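Local coordinates for pyridine synthase TbtD (Thermobispora bispora, PDB 5WA4), which probably catalyses the formal [4+2] aza-cycloaddition that builds the central pyridine ring of the thiopeptide antibiotic thiomuracin, at residues E[22-27]-E[80-85]; E[153-158]-E[326-331]; E[26-31]-E[157-162]. All coordinates share one frame; numbering follows the deposited sequence.

Contact 1 (E[22-27]-E[80-85]); sequences MDDLIL and GGYLRA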
# COMPACT_ATOMS: atom_id res chain seq x y z
N MET E 22 33.38 -29.84 -2.76
CA MET E 22 33.49 -28.85 -3.84
C MET E 22 34.81 -28.07 -3.78
O MET E 22 35.46 -27.91 -4.81
CB MET E 22 32.30 -27.90 -3.80
CG MET E 22 32.16 -26.95 -4.99
SD MET E 22 31.91 -27.76 -6.59
CE MET E 22 30.24 -28.39 -6.46
N ASP E 23 35.21 -27.61 -2.59
CA ASP E 23 36.49 -26.88 -2.43
C ASP E 23 37.67 -27.70 -2.99
O ASP E 23 38.72 -27.14 -3.31
CB ASP E 23 36.78 -26.52 -0.95
CG ASP E 23 36.05 -25.24 -0.49
OD1 ASP E 23 35.07 -24.82 -1.14
OD2 ASP E 23 36.41 -24.67 0.56
N ASP E 24 37.50 -29.02 -3.10
CA ASP E 24 38.58 -29.90 -3.55
C ASP E 24 38.59 -30.02 -5.06
O ASP E 24 39.65 -30.04 -5.67
CB ASP E 24 38.46 -31.30 -2.92
CG ASP E 24 39.13 -31.40 -1.55
OD1 ASP E 24 40.20 -30.76 -1.32
OD2 ASP E 24 38.57 -32.13 -0.70
N LEU E 25 37.40 -30.12 -5.64
CA LEU E 25 37.27 -30.14 -7.10
C LEU E 25 37.86 -28.88 -7.69
O LEU E 25 38.46 -28.90 -8.77
CB LEU E 25 35.81 -30.29 -7.51
CG LEU E 25 35.43 -29.94 -8.96
CD1 LEU E 25 36.11 -30.82 -9.98
CD2 LEU E 25 33.93 -30.04 -9.11
N ILE E 26 37.68 -27.77 -6.98
CA ILE E 26 38.22 -26.49 -7.40
C ILE E 26 39.73 -26.60 -7.49
O ILE E 26 40.31 -26.43 -8.57
CB ILE E 26 37.78 -25.33 -6.43
CG1 ILE E 26 36.35 -24.89 -6.74
CG2 ILE E 26 38.72 -24.13 -6.51
CD1 ILE E 26 35.77 -23.96 -5.71
N LEU E 27 40.37 -26.93 -6.37
CA LEU E 27 41.82 -26.89 -6.25
C LEU E 27 42.57 -28.02 -6.97
O LEU E 27 43.69 -27.81 -7.42
CB LEU E 27 42.21 -26.90 -4.78
CG LEU E 27 41.64 -25.75 -3.95
CD1 LEU E 27 42.07 -25.85 -2.49
CD2 LEU E 27 42.09 -24.45 -4.57
N GLY E 80 38.36 -34.46 -15.67
CA GLY E 80 37.91 -35.84 -15.75
C GLY E 80 38.77 -36.76 -14.90
O GLY E 80 38.30 -37.77 -14.37
N GLY E 81 40.05 -36.39 -14.76
CA GLY E 81 40.99 -37.11 -13.93
C GLY E 81 40.67 -37.02 -12.45
O GLY E 81 40.86 -37.98 -11.70
N TYR E 82 40.19 -35.85 -12.02
CA TYR E 82 39.75 -35.70 -10.64
C TYR E 82 38.51 -36.55 -10.39
O TYR E 82 38.39 -37.22 -9.36
CB TYR E 82 39.46 -34.24 -10.31
CG TYR E 82 38.93 -34.03 -8.91
CD1 TYR E 82 37.57 -34.17 -8.62
CD2 TYR E 82 39.78 -33.68 -7.87
CE1 TYR E 82 37.09 -33.98 -7.34
CE2 TYR E 82 39.30 -33.49 -6.58
CZ TYR E 82 37.96 -33.64 -6.32
OH TYR E 82 37.49 -33.45 -5.05
N LEU E 83 37.59 -36.51 -11.35
CA LEU E 83 36.30 -37.16 -11.22
C LEU E 83 36.42 -38.66 -11.01
O LEU E 83 35.65 -39.25 -10.25
CB LEU E 83 35.44 -36.86 -12.46
CG LEU E 83 34.50 -35.64 -12.33
CD1 LEU E 83 35.22 -34.45 -11.74
CD2 LEU E 83 33.98 -35.26 -13.70
N ARG E 84 37.41 -39.27 -11.65
CA ARG E 84 37.66 -40.69 -11.48
C ARG E 84 38.31 -40.96 -10.12
O ARG E 84 37.97 -41.92 -9.43
CB ARG E 84 38.54 -41.21 -12.61
CG ARG E 84 37.95 -42.38 -13.39
CD ARG E 84 37.55 -41.96 -14.81
NE ARG E 84 38.62 -41.21 -15.47
CZ ARG E 84 38.49 -40.54 -16.61
NH1 ARG E 84 37.33 -40.54 -17.27
NH2 ARG E 84 39.54 -39.89 -17.11
N ALA E 85 39.22 -40.07 -9.73
CA ALA E 85 40.03 -40.24 -8.53
C ALA E 85 39.29 -39.99 -7.21
O ALA E 85 39.58 -40.64 -6.21
CB ALA E 85 41.25 -39.33 -8.61
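Tyr82 and Leu25 join the two helices, 22-35 and 64-85, of a ferredoxin-like β-α-β-β-α-β unit, whose four antiparallel strands run in the order 2-3-1-4. The short helical segments pass 10.4 Å apart at 141°, closer to antiparallel than parallel. That spacing leaves room for one large side chain, and Tyr82 fills it: with CG anti to its backbone N (chi1 177°), the ring reaches straight across to the backbone of helix 22-35. Leu25 CA sits over one ring face, 3.9 Å from the centroid and 21° off the normal, a CH-pi contact. Further along the ring, Leu25 CD1 lies 3.9 Å from Tyr82 CD1. The same methyl packs 4.1 Å from Leu83 CD1, which itself lies in the plane of the tyrosine ring, at its edge. Leucine suits position 25 because one methyl, CD1, reaches both the ring of Tyr82 and Leu83, while Leu56 of strand 55-62 also packs on the residue. The Tyr82 hydroxyl comes close to Asp24 CB but is hydrogen-bonded to Tyr17 OH. Asp24 turns its carboxylate away, into salt bridges with Arg86 and Arg159. Dispersion and CH-pi contact therefore carry this joint, and the one polar atom that tyrosine brings into the buried space between the helices is satisfied by a third residue.

Contact 2 (E[153-158]-E[326-331]); sequences HALERV and TRLGLT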
# COMPACT_ATOMS: atom_id res chain seq x y z
N HIS E 153 43.81 -19.01 -2.99
CA HIS E 153 44.41 -18.55 -1.74
C HIS E 153 43.46 -18.74 -0.57
O HIS E 153 43.84 -19.30 0.46
CB HIS E 153 44.82 -17.09 -1.87
CG HIS E 153 45.68 -16.58 -0.75
ND1 HIS E 153 45.15 -16.04 0.40
CD2 HIS E 153 47.02 -16.50 -0.63
CE1 HIS E 153 46.14 -15.65 1.19
NE2 HIS E 153 47.28 -15.92 0.59
N ALA E 154 42.22 -18.30 -0.73
CA ALA E 154 41.22 -18.44 0.33
C ALA E 154 40.86 -19.91 0.59
O ALA E 154 40.71 -20.32 1.75
CB ALA E 154 39.98 -17.65 -0.03
N LEU E 155 40.73 -20.70 -0.47
CA LEU E 155 40.34 -22.08 -0.30
C LEU E 155 41.49 -22.87 0.30
O LEU E 155 41.26 -23.72 1.15
CB LEU E 155 39.89 -22.72 -1.63
CG LEU E 155 38.59 -22.10 -2.17
CD1 LEU E 155 37.83 -23.03 -3.11
CD2 LEU E 155 37.67 -21.64 -1.04
N GLU E 156 42.72 -22.59 -0.12
CA GLU E 156 43.85 -23.37 0.38
C GLU E 156 44.04 -23.06 1.86
O GLU E 156 44.42 -23.93 2.65
CB GLU E 156 45.13 -23.10 -0.43
CG GLU E 156 45.11 -23.72 -1.84
CD GLU E 156 46.44 -24.33 -2.29
OE1 GLU E 156 47.28 -23.59 -2.84
OE2 GLU E 156 46.63 -25.56 -2.10
N ARG E 157 43.72 -21.84 2.26
CA ARG E 157 43.69 -21.53 3.68
C ARG E 157 42.52 -22.24 4.38
O ARG E 157 42.55 -22.49 5.57
CB ARG E 157 43.60 -20.02 3.88
CG ARG E 157 44.94 -19.34 3.87
CD ARG E 157 44.80 -17.89 4.15
NE ARG E 157 44.04 -17.64 5.37
CZ ARG E 157 44.56 -17.68 6.59
NH1 ARG E 157 45.84 -17.96 6.74
NH2 ARG E 157 43.80 -17.42 7.64
N VAL E 158 41.49 -22.57 3.62
CA VAL E 158 40.33 -23.23 4.21
C VAL E 158 40.64 -24.72 4.42
O VAL E 158 40.30 -25.30 5.46
CB VAL E 158 39.08 -23.02 3.32
CG1 VAL E 158 38.18 -24.27 3.25
CG2 VAL E 158 38.33 -21.74 3.77
N THR E 326 30.35 -15.91 -1.82
CA THR E 326 29.51 -17.03 -2.25
C THR E 326 30.34 -18.02 -3.09
O THR E 326 30.11 -19.23 -3.06
CB THR E 326 28.24 -16.56 -3.03
OG1 THR E 326 27.23 -16.17 -2.09
CG2 THR E 326 27.68 -17.66 -3.94
N ARG E 327 31.34 -17.51 -3.81
CA ARG E 327 32.17 -18.39 -4.63
C ARG E 327 33.14 -19.19 -3.74
O ARG E 327 33.63 -20.25 -4.13
CB ARG E 327 32.94 -17.58 -5.66
CG ARG E 327 33.32 -18.31 -6.91
CD ARG E 327 34.10 -17.35 -7.77
NE ARG E 327 34.74 -17.99 -8.91
CZ ARG E 327 35.81 -17.49 -9.53
NH1 ARG E 327 36.34 -16.35 -9.09
NH2 ARG E 327 36.35 -18.12 -10.56
N LEU E 328 33.42 -18.66 -2.55
CA LEU E 328 34.28 -19.33 -1.57
C LEU E 328 33.55 -20.42 -0.78
O LEU E 328 34.18 -21.24 -0.12
CB LEU E 328 34.88 -18.32 -0.58
CG LEU E 328 35.74 -17.17 -1.12
CD1 LEU E 328 36.34 -16.36 0.02
CD2 LEU E 328 36.84 -17.68 -2.03
N GLY E 329 32.22 -20.42 -0.84
CA GLY E 329 31.43 -21.40 -0.12
C GLY E 329 30.55 -20.81 0.97
O GLY E 329 29.68 -21.51 1.50
N LEU E 330 30.75 -19.54 1.32
CA LEU E 330 29.97 -18.87 2.36
C LEU E 330 28.48 -18.95 2.10
O LEU E 330 28.02 -18.77 0.97
CB LEU E 330 30.37 -17.39 2.48
CG LEU E 330 30.25 -16.81 3.89
CD1 LEU E 330 31.32 -17.43 4.78
CD2 LEU E 330 30.38 -15.30 3.90
N THR E 331 27.71 -19.25 3.13
CA THR E 331 26.25 -19.34 2.99
C THR E 331 25.70 -17.95 3.24
O THR E 331 26.29 -17.20 4.03
CB THR E 331 25.62 -20.37 3.98
OG1 THR E 331 25.80 -19.92 5.34
CG2 THR E 331 26.26 -21.73 3.82
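The peptide carbonyl of Leu328 is the flat group that Leu155 meets, its O lying 3.6 Å from Leu155 CD2; the side chains that touch here, Ala154, Leu155 and Leu328, are themselves not flat. The guanidinium next to this patch, that of Arg327, is used by other neighbours: Phe46 is its cation-pi partner, while NH1 and NH2 are hydrogen-bonded to Tyr144 O and Thr148 OG1 on helix 135-159. The apolar contact centres on the forked end of Leu328. Its CD2 lies 3.7 Å from Ala154 CB, and its CD1 rests against the same methyl at 3.9 Å. Leu155 CD2 approaches Leu328 CD2 to 4.2 Å. Alanine suits position 154 because its CB points toward the end of helix 307-328, and so short a side chain lets the leucine come close. In Leu328, CG stands anti to the carbonyl carbon (chi1 -60°), which carries both methyls toward helix 135-159. This is the place where helix 307-328 stops. Gly329, with phi 116°, ends it in a Schellman motif; this positive phi would bring a CB against the carbonyl O of Leu328, so glycine suits the turn. Two residues on, Thr331 is the N-cap of helix 332-352, its OG1 bonded to Gln334 N. Val151 also packs on Leu328, Ala154 touches Ile167 of helix 164-178, and Leu155 touches Ile26 of helix 22-35.

Contact 3 (E[26-31]-E[157-162]); sequences ILDGVR and RVRSGA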
# COMPACT_ATOMS: atom_id res chain seq x y z
N ILE E 26 37.68 -27.77 -6.98
CA ILE E 26 38.22 -26.49 -7.40
C ILE E 26 39.73 -26.60 -7.49
O ILE E 26 40.31 -26.43 -8.57
CB ILE E 26 37.78 -25.33 -6.43
CG1 ILE E 26 36.35 -24.89 -6.74
CG2 ILE E 26 38.72 -24.13 -6.51
CD1 ILE E 26 35.77 -23.96 -5.71
N LEU E 27 40.37 -26.93 -6.37
CA LEU E 27 41.82 -26.89 -6.25
C LEU E 27 42.57 -28.02 -6.97
O LEU E 27 43.69 -27.81 -7.42
CB LEU E 27 42.21 -26.90 -4.78
CG LEU E 27 41.64 -25.75 -3.95
CD1 LEU E 27 42.07 -25.85 -2.49
CD2 LEU E 27 42.09 -24.45 -4.57
N ASP E 28 41.97 -29.20 -7.05
CA ASP E 28 42.69 -30.41 -7.49
C ASP E 28 42.31 -30.84 -8.90
O ASP E 28 43.01 -31.63 -9.53
CB ASP E 28 42.44 -31.58 -6.54
CG ASP E 28 42.98 -31.34 -5.13
OD1 ASP E 28 43.76 -30.37 -4.94
OD2 ASP E 28 42.63 -32.13 -4.22
N GLY E 29 41.18 -30.34 -9.38
CA GLY E 29 40.73 -30.65 -10.72
C GLY E 29 40.66 -29.42 -11.61
O GLY E 29 41.19 -29.43 -12.72
N VAL E 30 40.03 -28.35 -11.13
CA VAL E 30 39.75 -27.24 -12.02
C VAL E 30 40.96 -26.32 -12.18
O VAL E 30 41.34 -26.00 -13.31
CB VAL E 30 38.53 -26.43 -11.54
CG1 VAL E 30 38.40 -25.15 -12.35
CG2 VAL E 30 37.26 -27.27 -11.69
N ARG E 31 41.58 -25.91 -11.08
CA ARG E 31 42.74 -25.01 -11.16
C ARG E 31 43.87 -25.56 -12.05
O ARG E 31 44.35 -24.84 -12.94
CB ARG E 31 43.28 -24.67 -9.76
CG ARG E 31 44.70 -24.13 -9.78
CD ARG E 31 45.15 -23.54 -8.44
NE ARG E 31 45.32 -24.56 -7.41
CZ ARG E 31 45.94 -24.34 -6.25
NH1 ARG E 31 46.47 -23.13 -6.02
NH2 ARG E 31 46.04 -25.32 -5.34
N ARG E 157 43.72 -21.84 2.26
CA ARG E 157 43.69 -21.53 3.68
C ARG E 157 42.52 -22.24 4.38
O ARG E 157 42.55 -22.49 5.57
CB ARG E 157 43.60 -20.02 3.88
CG ARG E 157 44.94 -19.34 3.87
CD ARG E 157 44.80 -17.89 4.15
NE ARG E 157 44.04 -17.64 5.37
CZ ARG E 157 44.56 -17.68 6.59
NH1 ARG E 157 45.84 -17.96 6.74
NH2 ARG E 157 43.80 -17.42 7.64
N VAL E 158 41.49 -22.57 3.62
CA VAL E 158 40.33 -23.23 4.21
C VAL E 158 40.64 -24.72 4.42
O VAL E 158 40.30 -25.30 5.46
CB VAL E 158 39.08 -23.02 3.32
CG1 VAL E 158 38.18 -24.27 3.25
CG2 VAL E 158 38.33 -21.74 3.77
N ARG E 159 41.33 -25.31 3.46
CA ARG E 159 41.67 -26.73 3.46
C ARG E 159 42.56 -27.10 4.68
O ARG E 159 42.67 -28.27 5.07
CB ARG E 159 42.37 -27.07 2.15
CG ARG E 159 42.68 -28.51 1.99
CD ARG E 159 42.50 -28.95 0.56
NE ARG E 159 43.56 -28.43 -0.30
CZ ARG E 159 43.76 -28.87 -1.54
NH1 ARG E 159 42.98 -29.83 -2.04
NH2 ARG E 159 44.74 -28.35 -2.28
N SER E 160 43.18 -26.09 5.27
CA SER E 160 44.05 -26.29 6.42
C SER E 160 43.42 -25.76 7.71
O SER E 160 44.11 -25.57 8.71
CB SER E 160 45.42 -25.62 6.17
OG SER E 160 45.41 -24.22 6.46
N GLY E 161 42.12 -25.50 7.70
CA GLY E 161 41.43 -25.20 8.94
C GLY E 161 41.26 -23.74 9.33
O GLY E 161 40.78 -23.43 10.42
N ALA E 162 41.65 -22.84 8.42
CA ALA E 162 41.33 -21.43 8.63
C ALA E 162 39.85 -21.25 8.49
O ALA E 162 39.21 -21.90 7.67
CB ALA E 162 42.07 -20.54 7.66
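Arg159 and Asp28 form a salt bridge between helix 22-35 and the C-terminal end of helix 135-159, linking the ferredoxin-like unit to the helical part of the chain. Its main bond runs from Arg159 NH1 to Asp28 OD1, 3.1 Å long and nearly straight at 164°. The acceptor lies almost exactly in the guanidinium plane, whereas the donor meets OD1 on its syn side, 30° out of the carboxylate plane. Two weaker bonds supplement it: NH1 of Arg159 to Asp28 OD2 at 3.2 Å, and NH2 of Arg159 to Asp28 OD1 at 3.5 Å. The planes lie 34° apart and NH1 takes the stronger share, so this is not a symmetric bidentate pairing. NH1 is also bridged to Asp24 OD1, so two acidic groups one helical turn apart share one arginine. The long side chain starts with CG anti to the backbone N and bends at chi2 and chi3 to bring the guanidinium over Leu27. Nearby, Arg31 NH2 comes within 4.5 Å of Arg159 NH2; Glu156 makes long, weak ion pairs with both arginines, which probably eases this approach of like charges. The end of helix 135-159 fits a Schellman motif with Gly161 at positive phi; Gly161 N to Val158 O is its surer bond, Ala162 N to Arg157 O the less certain. This end lies by the bound leader peptide fragment, where Arg157 and Ala162 pack on acidic side chains. On one face of the Arg159 guanidinium, Leu27 CD1 lies over its centre, 3.6 Å from CZ.

In the fold
From the N terminus, helix 22-35 opens two of the three loops. Contact 1 closes the shorter, running through strands 44-49 and 55-62 to the end of helix 64-85. Contact 3 starts from the same helix, sharing Ile26 and Leu27, and closes a longer loop through strand 123-128 to the end of helix 135-159; the span of contact 1 lies almost wholly within it. Contact 2 opens on that helix, overlapping contact 3 at Arg157 and Val158, and spans 167 residues to the end of helix 307-328; it follows contact 1 in series. Helix 22-35 of the αβ unit packs on helix 135-159 of the helical part, where Ile26 meets Leu155.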